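Local coordinates for GGDEF and EAL domain-containing protein (Vibrio cholerae O1 str. 2010EL-1786, PDB 6PWK), which probably acts as a cyclic di-GMP receptor that helps control large adhesins, and thereby biofilm formation and cell adhesion, binding the dinucleotide in its EAL domain, at residues H216-S221 and G332-G337; G308-E313 and N347-K352; T396-L401 and E407-F412. All coordinates share one frame; numbering follows the deposited sequence.

Interaction 1: H216-S221 and G332-G337; sequences HREVFS and GVDNYG. With MG (magnesium ion), chain E; C2E (9,9'-[(2R,3R,3aS,5S,7aR,9R,10R,10aS,12S,14aR)-3,5,10,12-tetrahydroxy-5,12-dioxidooctahydro-2H,7H-difuro[3,2-d:3',2'-j][1,3,7,9,2,8]tetraoxadiphosphacyclododecine-2,9-diyl]bis(2-amino-1,9-dihydro-6H-purin-6-one)), chain C.
Glu218 and Asp334 make the nearest backbone approach, yet their CA atoms stand 10.8 Å apart. Strand 214-225 and strand 330-336 are not partners in the barrel sheet; strands 269-272 and 301-305 lie between them, and the chain turns a corner at Asp334 and Asn335. A magnesium ion bridges the gap. Glu218 reaches it with an extended chain whose CG is anti to the backbone N (chi1 -178°), and its OE2 coordinates the magnesium at 2.3 Å. Asp334 answers with both carboxylate oxygens, OD1 at 2.4 Å and OD2 at 2.3 Å from the ion, a bidentate grip. The phosphate oxygen O2P of cyclic di-GMP, 2.1 Å from magnesium, joins the shell, which Asn272 and Glu304 complete.

The other Glu218 oxygen, OE1, is held by Gln410 and Lys355, so both ends of the carboxylate are fixed and its rotation is restricted. Further along the strand, Phe220 lays one ring face against the ligand's sugar, with C3' above the ring centre. Ser221 recognises one guanine through N71 and O61: its N donates to N71 at 3.2 Å in a nearly straight bond (173°), and its OG donates to O61 at 2.6 Å.

Glu218 probably occupies the glutamate position of the signature EAL motif, which reads Glu-Val-Phe here. Its OE2 and Asp334 OD1 remain 4.5 Å apart, and the two carboxylates bury almost nothing against each other. They are joined through the magnesium, which probably offsets their repulsion while also taking a phosphate oxygen of the ligand.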
# COMPACT_ATOMS: atom_id res chain seq x y z
N HIS A 216 0.42 21.07 -28.47
CA HIS A 216 1.58 20.98 -27.60
C HIS A 216 2.60 20.05 -28.25
O HIS A 216 2.34 19.44 -29.28
CB HIS A 216 1.20 20.50 -26.19
CG HIS A 216 0.61 19.12 -26.14
ND1 HIS A 216 -0.40 18.78 -25.27
CD2 HIS A 216 0.90 17.99 -26.83
CE1 HIS A 216 -0.72 17.51 -25.43
NE2 HIS A 216 0.06 17.01 -26.38
N ARG A 217 3.77 19.96 -27.61
CA ARG A 217 4.80 19.00 -27.99
C ARG A 217 4.99 18.02 -26.84
O ARG A 217 5.38 18.42 -25.74
CB ARG A 217 6.12 19.70 -28.32
CG ARG A 217 6.22 20.19 -29.75
CD ARG A 217 7.53 20.91 -29.99
NE ARG A 217 7.32 22.33 -30.29
CZ ARG A 217 7.09 22.81 -31.50
NH1 ARG A 217 7.04 21.98 -32.55
NH2 ARG A 217 6.90 24.11 -31.68
N GLU A 218 4.71 16.75 -27.10
CA GLU A 218 4.91 15.72 -26.09
C GLU A 218 6.39 15.38 -25.96
O GLU A 218 7.10 15.26 -26.96
CB GLU A 218 4.11 14.46 -26.43
CG GLU A 218 4.23 13.36 -25.39
CD GLU A 218 3.29 12.20 -25.65
OE1 GLU A 218 2.63 12.19 -26.71
OE2 GLU A 218 3.22 11.29 -24.80
N VAL A 219 6.84 15.22 -24.72
CA VAL A 219 8.24 14.95 -24.42
C VAL A 219 8.44 13.46 -24.23
O VAL A 219 7.72 12.83 -23.44
CB VAL A 219 8.70 15.73 -23.18
CG1 VAL A 219 10.13 15.37 -22.81
CG2 VAL A 219 8.57 17.23 -23.41
N PHE A 220 9.40 12.89 -24.94
CA PHE A 220 9.77 11.48 -24.80
C PHE A 220 11.19 11.41 -24.26
O PHE A 220 12.10 12.06 -24.78
CB PHE A 220 9.67 10.75 -26.14
CG PHE A 220 8.28 10.68 -26.68
CD1 PHE A 220 7.21 10.40 -25.84
CD2 PHE A 220 8.03 10.89 -28.02
CE1 PHE A 220 5.93 10.34 -26.33
CE2 PHE A 220 6.74 10.83 -28.52
CZ PHE A 220 5.69 10.56 -27.67
N SER A 221 11.38 10.61 -23.21
CA SER A 221 12.66 10.50 -22.54
C SER A 221 13.37 9.21 -22.92
O SER A 221 12.75 8.15 -23.03
CB SER A 221 12.48 10.57 -21.02
OG SER A 221 11.90 11.80 -20.63
N GLY A 332 -3.93 16.15 -19.06
CA GLY A 332 -4.71 15.42 -20.03
C GLY A 332 -4.64 13.92 -19.78
O GLY A 332 -3.95 13.47 -18.86
N VAL A 333 -5.35 13.17 -20.61
CA VAL A 333 -5.44 11.72 -20.51
C VAL A 333 -4.65 11.10 -21.65
O VAL A 333 -4.70 11.59 -22.79
CB VAL A 333 -6.90 11.24 -20.51
CG1 VAL A 333 -6.97 9.74 -20.23
CG2 VAL A 333 -7.71 12.02 -19.49
N ASP A 334 -3.92 10.02 -21.36
CA ASP A 334 -2.97 9.46 -22.31
C ASP A 334 -3.51 8.24 -23.06
O ASP A 334 -3.44 8.18 -24.29
CB ASP A 334 -1.67 9.09 -21.59
CG ASP A 334 -0.47 9.07 -22.52
OD1 ASP A 334 -0.65 9.29 -23.74
OD2 ASP A 334 0.66 8.83 -22.03
N ASN A 335 -4.04 7.25 -22.34
CA ASN A 335 -4.60 6.04 -22.96
C ASN A 335 -6.11 6.13 -23.10
O ASN A 335 -6.83 5.17 -22.82
CB ASN A 335 -4.21 4.80 -22.16
CG ASN A 335 -2.76 4.42 -22.34
OD1 ASN A 335 -2.17 4.69 -23.38
ND2 ASN A 335 -2.19 3.77 -21.34
N TYR A 336 -6.61 7.28 -23.57
CA TYR A 336 -8.04 7.52 -23.59
C TYR A 336 -8.76 6.52 -24.48
O TYR A 336 -8.40 6.31 -25.64
CB TYR A 336 -8.32 8.94 -24.09
CG TYR A 336 -9.79 9.25 -24.20
CD1 TYR A 336 -10.62 9.16 -23.10
CD2 TYR A 336 -10.35 9.63 -25.42
CE1 TYR A 336 -11.96 9.43 -23.20
CE2 TYR A 336 -11.70 9.91 -25.52
CZ TYR A 336 -12.50 9.81 -24.40
OH TYR A 336 -13.85 10.08 -24.48
N GLY A 337 -9.80 5.88 -23.92
CA GLY A 337 -10.61 4.94 -24.65
C GLY A 337 -10.25 3.48 -24.44
O GLY A 337 -10.99 2.61 -24.89
MG MG E . 1.68 9.97 -23.71
P1 C2E C . 3.31 7.09 -25.10
O2P C2E C . 2.61 8.11 -24.24
O1P C2E C . 2.22 6.42 -25.88
O5' C2E C . 4.26 7.80 -26.23
C5' C2E C . 4.09 7.43 -27.55
C4' C2E C . 5.16 6.35 -27.86
O4' C2E C . 4.99 5.87 -29.06
C3' C2E C . 6.57 6.96 -27.90
O3' C2E C . 7.44 5.94 -27.86
C2' C2E C . 6.58 7.54 -29.33
O2' C2E C . 7.98 7.82 -29.76
C1' C2E C . 6.16 6.49 -29.98
N9 C2E C . 5.55 6.62 -31.28
C8 C2E C . 5.32 7.96 -31.28
N7 C2E C . 4.72 8.25 -32.47
C5 C2E C . 4.59 7.12 -33.16
C6 C2E C . 4.00 6.78 -34.54
O6 C2E C . 3.53 7.61 -35.25
N1 C2E C . 4.01 5.43 -35.00
C2 C2E C . 4.56 4.36 -34.20
N2 C2E C . 4.60 2.97 -34.62
N3 C2E C . 5.10 4.72 -32.90
C4 C2E C . 5.10 6.13 -32.41
P11 C2E C . 8.60 6.13 -26.69
O21 C2E C . 9.61 7.23 -26.87
O11 C2E C . 9.40 4.85 -26.68
O5A C2E C . 7.68 6.18 -25.32
C5A C2E C . 7.16 4.93 -24.97
C4A C2E C . 6.44 5.02 -23.69
O4A C2E C . 7.29 5.25 -22.73
C3A C2E C . 5.36 6.31 -23.71
O3A C2E C . 4.03 5.86 -24.24
C2A C2E C . 5.25 6.67 -22.54
O2A C2E C . 4.14 5.91 -21.87
C1A C2E C . 6.69 6.34 -21.87
N91 C2E C . 7.44 7.41 -21.84
C81 C2E C . 8.19 7.96 -22.81
N71 C2E C . 8.77 9.05 -22.27
C51 C2E C . 8.38 9.15 -21.00
C61 C2E C . 8.70 10.17 -19.91
O61 C2E C . 9.43 11.06 -20.17
N11 C2E C . 8.14 10.04 -18.60
C21 C2E C . 7.25 8.95 -18.30
N21 C2E C . 6.68 8.83 -16.97
N31 C2E C . 6.95 7.99 -19.36
C41 C2E C . 7.54 8.12 -20.72

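Interaction 2: G308-E313 and N347-K352; sequences GCFVNE and NEFRPK
The helical turn that carries Phe310 to Phe349 ends in a backbone hydrogen bond from Glu313 N to Cys309 O at 2.7 Å. No hydrogen bond crosses between 308-313 and 347-352; the union is aromatic. The CA atoms of Phe310 and Phe349 are 8.5 Å apart, and each CG lies beside its own backbone N (chi1 -67° and -76°), which sends the rings into the gap. There they form a T-shaped pair, with centroids 4.8 Å apart and planes at 86°. Phe310 supplies the edge: its CD1 stands 3.5 Å above the Phe349 plane, over the ring centre, while its CE1 comes 3.5 Å from Phe349 CD2. That points the C-H edge of one ring into the pi face of the other.

Beyond Phe349 the chain leaves its helix at Arg350 with positive phi, and Arg325 donates hydrogen bonds to the carbonyl oxygens of Phe349 and Arg350. Nearby, Glu348 OE1 forms a salt bridge with Arg285 of the second subunit. Phe310 also meets Tyr345 and Val333, and Phe349 packs on Ala318. The buried pair therefore joins helix 307-312 to helix 345-349, beside helix 314-326 and strand 330-336.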
# COMPACT_ATOMS: atom_id res chain seq x y z
N GLY A 308 -5.44 4.69 -16.85
CA GLY A 308 -5.47 3.77 -15.72
C GLY A 308 -5.45 4.48 -14.37
O GLY A 308 -5.98 3.96 -13.39
N CYS A 309 -4.82 5.66 -14.31
CA CYS A 309 -4.83 6.43 -13.07
C CYS A 309 -6.24 6.85 -12.68
O CYS A 309 -6.65 6.69 -11.53
CB CYS A 309 -3.94 7.66 -13.21
SG CYS A 309 -2.18 7.36 -13.02
N PHE A 310 -6.99 7.39 -13.64
CA PHE A 310 -8.29 7.96 -13.33
C PHE A 310 -9.29 6.90 -12.88
O PHE A 310 -10.16 7.18 -12.04
CB PHE A 310 -8.84 8.72 -14.54
CG PHE A 310 -8.07 9.95 -14.89
CD1 PHE A 310 -8.34 11.16 -14.27
CD2 PHE A 310 -7.06 9.91 -15.84
CE1 PHE A 310 -7.63 12.30 -14.59
CE2 PHE A 310 -6.35 11.05 -16.17
CZ PHE A 310 -6.63 12.24 -15.55
N VAL A 311 -9.18 5.68 -13.40
CA VAL A 311 -10.17 4.65 -13.07
C VAL A 311 -9.71 3.77 -11.91
O VAL A 311 -10.55 3.20 -11.21
CB VAL A 311 -10.51 3.81 -14.32
CG1 VAL A 311 -10.32 4.63 -15.59
CG2 VAL A 311 -9.68 2.53 -14.37
N ASN A 312 -8.40 3.63 -11.70
CA ASN A 312 -7.89 2.79 -10.62
C ASN A 312 -7.45 3.57 -9.40
O ASN A 312 -7.59 3.08 -8.28
CB ASN A 312 -6.72 1.94 -11.12
CG ASN A 312 -7.11 1.01 -12.26
OD1 ASN A 312 -8.18 0.42 -12.25
ND2 ASN A 312 -6.23 0.90 -13.25
N GLU A 313 -6.91 4.78 -9.58
CA GLU A 313 -6.47 5.63 -8.47
C GLU A 313 -7.09 7.02 -8.61
O GLU A 313 -6.37 8.01 -8.77
CB GLU A 313 -4.95 5.71 -8.43
CG GLU A 313 -4.24 4.37 -8.34
CD GLU A 313 -4.40 3.71 -6.98
OE1 GLU A 313 -4.87 4.38 -6.04
OE2 GLU A 313 -4.06 2.51 -6.86
N ASN A 347 -16.26 13.36 -16.85
CA ASN A 347 -17.23 14.34 -16.38
C ASN A 347 -16.79 14.96 -15.05
O ASN A 347 -17.01 16.15 -14.81
CB ASN A 347 -18.60 13.69 -16.24
CG ASN A 347 -19.72 14.70 -16.12
OD1 ASN A 347 -19.63 15.81 -16.64
ND2 ASN A 347 -20.79 14.32 -15.43
N GLU A 348 -16.16 14.16 -14.18
CA GLU A 348 -15.74 14.68 -12.89
C GLU A 348 -14.43 15.46 -13.00
O GLU A 348 -14.30 16.54 -12.40
CB GLU A 348 -15.59 13.54 -11.88
CG GLU A 348 -15.24 14.01 -10.48
CD GLU A 348 -14.69 12.91 -9.60
OE1 GLU A 348 -14.85 12.98 -8.37
OE2 GLU A 348 -14.08 11.96 -10.15
N PHE A 349 -13.47 14.95 -13.76
CA PHE A 349 -12.14 15.55 -13.80
C PHE A 349 -12.02 16.69 -14.79
O PHE A 349 -11.24 17.63 -14.55
CB PHE A 349 -11.09 14.48 -14.13
CG PHE A 349 -10.77 13.57 -12.97
CD1 PHE A 349 -11.57 12.46 -12.70
CD2 PHE A 349 -9.68 13.81 -12.17
CE1 PHE A 349 -11.27 11.63 -11.64
CE2 PHE A 349 -9.38 12.98 -11.10
CZ PHE A 349 -10.18 11.88 -10.84
N ARG A 350 -12.76 16.65 -15.90
CA ARG A 350 -12.70 17.68 -16.94
C ARG A 350 -11.27 17.92 -17.41
O ARG A 350 -10.72 19.00 -17.18
CB ARG A 350 -13.30 18.99 -16.44
CG ARG A 350 -14.79 18.95 -16.13
CD ARG A 350 -15.62 19.09 -17.39
NE ARG A 350 -16.94 19.64 -17.10
CZ ARG A 350 -17.98 18.93 -16.68
NH1 ARG A 350 -17.85 17.62 -16.49
NH2 ARG A 350 -19.14 19.51 -16.44
N PRO A 351 -10.63 16.96 -18.07
CA PRO A 351 -9.26 17.17 -18.54
C PRO A 351 -9.22 18.20 -19.66
O PRO A 351 -10.21 18.44 -20.36
CB PRO A 351 -8.83 15.79 -19.04
CG PRO A 351 -10.11 15.12 -19.42
CD PRO A 351 -11.14 15.62 -18.45
N LYS A 352 -8.05 18.83 -19.81
CA LYS A 352 -7.87 19.80 -20.88
C LYS A 352 -7.95 19.14 -22.25
O LYS A 352 -8.47 19.72 -23.20
CB LYS A 352 -6.54 20.54 -20.71
CG LYS A 352 -6.31 21.65 -21.72
CD LYS A 352 -4.99 22.36 -21.47
CE LYS A 352 -4.87 23.62 -22.31
NZ LYS A 352 -3.64 24.40 -21.98

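Interaction 3: T396-L401 and E407-F412; sequences TQLDFL and EVFQGF. With C2E (9,9'-[(2R,3R,3aS,5S,7aR,9R,10R,10aS,12S,14aR)-3,5,10,12-tetrahydroxy-5,12-dioxidooctahydro-2H,7H-difuro[3,2-d:3',2'-j][1,3,7,9,2,8]tetraoxadiphosphacyclododecine-2,9-diyl]bis(2-amino-1,9-dihydro-6H-purin-6-one)), chain C.
Phe409, followed outward from CB, meets the helix segment 396-401 along one side, through CB, CG, CD2 and CE2. The CA atoms of Phe409 and Leu398 are 8.1 Å apart, and a chi1 of -53° in Phe409 places its CG beside the backbone N, which directs the ring at the helix. CB already lies 4.1 Å from Leu398 CD1. At CG the same methyl is 3.8 Å away, and at CD2 it makes its closest approach, 3.7 Å. One step further, CE2 adds a second partner, Leu401 CB, at 4.0 Å. The two leucines use different parts of the ring: Leu398 CD1 sits over one face, 4.1 Å from the centroid and 29° off the ring normal, a CH-pi contact, whereas Leu401 CB lies at the edge, near the ring plane. Leu401 points toward the ring, while Leu398 starts off to the side and brings CD1 over it through the anti position of its CG (chi1 -161°).

The rest of 407-412 runs on to the ligand. Gln410 points away from the helix, and its amide bonds Gln205 and Lys355. Gly411 has no side chain, and guanine O6 of cyclic di-GMP comes close beside its CA. Phe412 N then donates a hydrogen bond to that O6 at 2.8 Å, and its ring covers the base from one face, with C6 3.3 Å above the ring plane and offset toward the rim. Phe412 thus meets the guanine twice, through its backbone N at O6 and through its ring over the base.

In topology this is the helix-to-strand half of a beta-alpha-beta unit, strand 386-389, helix 395-402 and strand 408-409. Its last strand also pairs antiparallel with strand 200-209, closing the barrel-like sheet of the EAL domain, and the chain following that strand forms part of the nucleotide pocket.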
# COMPACT_ATOMS: atom_id res chain seq x y z
N THR A 396 -3.76 6.64 -44.66
CA THR A 396 -4.96 5.84 -44.46
C THR A 396 -5.49 5.99 -43.04
O THR A 396 -6.69 6.19 -42.83
CB THR A 396 -4.66 4.37 -44.77
OG1 THR A 396 -4.16 4.25 -46.10
CG2 THR A 396 -5.92 3.53 -44.63
N GLN A 397 -4.59 5.90 -42.05
CA GLN A 397 -4.99 6.16 -40.67
C GLN A 397 -5.46 7.60 -40.50
O GLN A 397 -6.48 7.86 -39.85
CB GLN A 397 -3.83 5.86 -39.72
CG GLN A 397 -3.46 4.39 -39.62
CD GLN A 397 -2.09 4.18 -39.02
OE1 GLN A 397 -1.34 5.13 -38.81
NE2 GLN A 397 -1.75 2.93 -38.76
N LEU A 398 -4.74 8.55 -41.09
CA LEU A 398 -5.11 9.96 -40.97
C LEU A 398 -6.48 10.22 -41.57
O LEU A 398 -7.30 10.94 -40.98
CB LEU A 398 -4.05 10.83 -41.63
CG LEU A 398 -3.99 12.31 -41.24
CD1 LEU A 398 -3.75 12.46 -39.75
CD2 LEU A 398 -2.90 13.02 -42.03
N ASP A 399 -6.75 9.64 -42.74
CA ASP A 399 -8.05 9.86 -43.39
C ASP A 399 -9.17 9.17 -42.62
O ASP A 399 -10.28 9.71 -42.52
CB ASP A 399 -8.01 9.36 -44.83
CG ASP A 399 -7.08 10.18 -45.71
OD1 ASP A 399 -6.98 11.41 -45.50
OD2 ASP A 399 -6.44 9.59 -46.61
N PHE A 400 -8.91 7.97 -42.09
CA PHE A 400 -9.95 7.26 -41.35
C PHE A 400 -10.28 7.95 -40.04
O PHE A 400 -11.45 7.99 -39.63
CB PHE A 400 -9.52 5.81 -41.11
CG PHE A 400 -9.99 4.85 -42.17
CD1 PHE A 400 -10.15 5.27 -43.48
CD2 PHE A 400 -10.28 3.54 -41.86
CE1 PHE A 400 -10.58 4.40 -44.46
CE2 PHE A 400 -10.71 2.66 -42.83
CZ PHE A 400 -10.86 3.09 -44.13
N LEU A 401 -9.27 8.50 -39.36
CA LEU A 401 -9.53 9.26 -38.14
C LEU A 401 -10.26 10.57 -38.43
O LEU A 401 -10.88 11.13 -37.52
CB LEU A 401 -8.22 9.55 -37.41
CG LEU A 401 -7.44 8.34 -36.88
CD1 LEU A 401 -6.00 8.72 -36.57
CD2 LEU A 401 -8.11 7.75 -35.65
N GLU A 407 -9.72 16.65 -33.49
CA GLU A 407 -9.26 18.02 -33.67
C GLU A 407 -7.78 18.08 -34.05
O GLU A 407 -7.42 18.70 -35.06
CB GLU A 407 -9.52 18.84 -32.41
CG GLU A 407 -10.98 19.25 -32.25
CD GLU A 407 -11.18 20.30 -31.16
OE1 GLU A 407 -10.73 20.07 -30.02
OE2 GLU A 407 -11.78 21.35 -31.46
N VAL A 408 -6.91 17.45 -33.26
CA VAL A 408 -5.48 17.50 -33.50
C VAL A 408 -4.93 16.08 -33.60
O VAL A 408 -5.51 15.13 -33.06
CB VAL A 408 -4.74 18.32 -32.41
CG1 VAL A 408 -5.74 19.01 -31.49
CG2 VAL A 408 -3.79 17.46 -31.60
N PHE A 409 -3.82 15.94 -34.32
CA PHE A 409 -3.22 14.64 -34.61
C PHE A 409 -1.75 14.65 -34.23
O PHE A 409 -1.09 15.69 -34.23
CB PHE A 409 -3.38 14.28 -36.10
CG PHE A 409 -4.80 14.38 -36.60
CD1 PHE A 409 -5.33 15.59 -36.99
CD2 PHE A 409 -5.59 13.25 -36.67
CE1 PHE A 409 -6.63 15.68 -37.45
CE2 PHE A 409 -6.90 13.33 -37.13
CZ PHE A 409 -7.41 14.55 -37.52
N GLN A 410 -1.23 13.46 -33.92
CA GLN A 410 0.15 13.29 -33.52
C GLN A 410 0.67 11.97 -34.06
O GLN A 410 -0.06 10.98 -34.11
CB GLN A 410 0.29 13.33 -31.98
CG GLN A 410 1.72 13.34 -31.47
CD GLN A 410 1.81 13.39 -29.96
OE1 GLN A 410 0.81 13.63 -29.28
NE2 GLN A 410 3.00 13.18 -29.43
N GLY A 411 1.92 11.96 -34.49
CA GLY A 411 2.52 10.75 -35.01
C GLY A 411 3.57 11.07 -36.05
O GLY A 411 3.88 12.22 -36.33
N PHE A 412 4.11 10.00 -36.64
CA PHE A 412 5.20 10.14 -37.60
C PHE A 412 4.73 10.75 -38.91
O PHE A 412 5.52 11.39 -39.61
CB PHE A 412 5.86 8.78 -37.85
CG PHE A 412 6.59 8.23 -36.64
CD1 PHE A 412 7.11 9.08 -35.68
CD2 PHE A 412 6.74 6.86 -36.48
CE1 PHE A 412 7.77 8.58 -34.58
CE2 PHE A 412 7.40 6.36 -35.37
CZ PHE A 412 7.92 7.21 -34.42
P1 C2E C . 3.31 7.09 -25.10
O2P C2E C . 2.61 8.11 -24.24
O1P C2E C . 2.22 6.42 -25.88
O5' C2E C . 4.26 7.80 -26.23
C5' C2E C . 4.09 7.43 -27.55
C4' C2E C . 5.16 6.35 -27.86
O4' C2E C . 4.99 5.87 -29.06
C3' C2E C . 6.57 6.96 -27.90
O3' C2E C . 7.44 5.94 -27.86
C2' C2E C . 6.58 7.54 -29.33
O2' C2E C . 7.98 7.82 -29.76
C1' C2E C . 6.16 6.49 -29.98
N9 C2E C . 5.55 6.62 -31.28
C8 C2E C . 5.32 7.96 -31.28
N7 C2E C . 4.72 8.25 -32.47
C5 C2E C . 4.59 7.12 -33.16
C6 C2E C . 4.00 6.78 -34.54
O6 C2E C . 3.53 7.61 -35.25
N1 C2E C . 4.01 5.43 -35.00
C2 C2E C . 4.56 4.36 -34.20
N2 C2E C . 4.60 2.97 -34.62
N3 C2E C . 5.10 4.72 -32.90
C4 C2E C . 5.10 6.13 -32.41
P11 C2E C . 8.60 6.13 -26.69
O21 C2E C . 9.61 7.23 -26.87
O11 C2E C . 9.40 4.85 -26.68
O5A C2E C . 7.68 6.18 -25.32
C5A C2E C . 7.16 4.93 -24.97
C4A C2E C . 6.44 5.02 -23.69
O4A C2E C . 7.29 5.25 -22.73
C3A C2E C . 5.36 6.31 -23.71
O3A C2E C . 4.03 5.86 -24.24
C2A C2E C . 5.25 6.67 -22.54
O2A C2E C . 4.14 5.91 -21.87
C1A C2E C . 6.69 6.34 -21.87
N91 C2E C . 7.44 7.41 -21.84
C81 C2E C . 8.19 7.96 -22.81
N71 C2E C . 8.77 9.05 -22.27
C51 C2E C . 8.38 9.15 -21.00
C61 C2E C . 8.70 10.17 -19.91
O61 C2E C . 9.43 11.06 -20.17
N11 C2E C . 8.14 10.04 -18.60
C21 C2E C . 7.25 8.95 -18.30
N21 C2E C . 6.68 8.83 -16.97
N31 C2E C . 6.95 7.99 -19.36
C41 C2E C . 7.54 8.12 -20.72

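All three contacts belong to the EAL domain. Along the chain, interactions 1 and 2 cross, their segments alternating, and interaction 3 follows both. Interactions 1 and 2, with centres about 14 Å apart, touch where Val333 CG2 packs on Phe310 CE2 at 3.7 Å, linking the metal-bearing strand 330-336 to the helical layer outside it. Interactions 1 and 3, with centres about 15 Å apart, share the barrel sheet and the same cyclic di-GMP, and are joined by the probable Glu218-Gln410 hydrogen bond. Interactions 2 and 3 lie about 24 Å apart between centres, with nearest atoms about 7 Å apart. Ligand recognition is therefore spread over distant parts of the sequence that the sheet brings together.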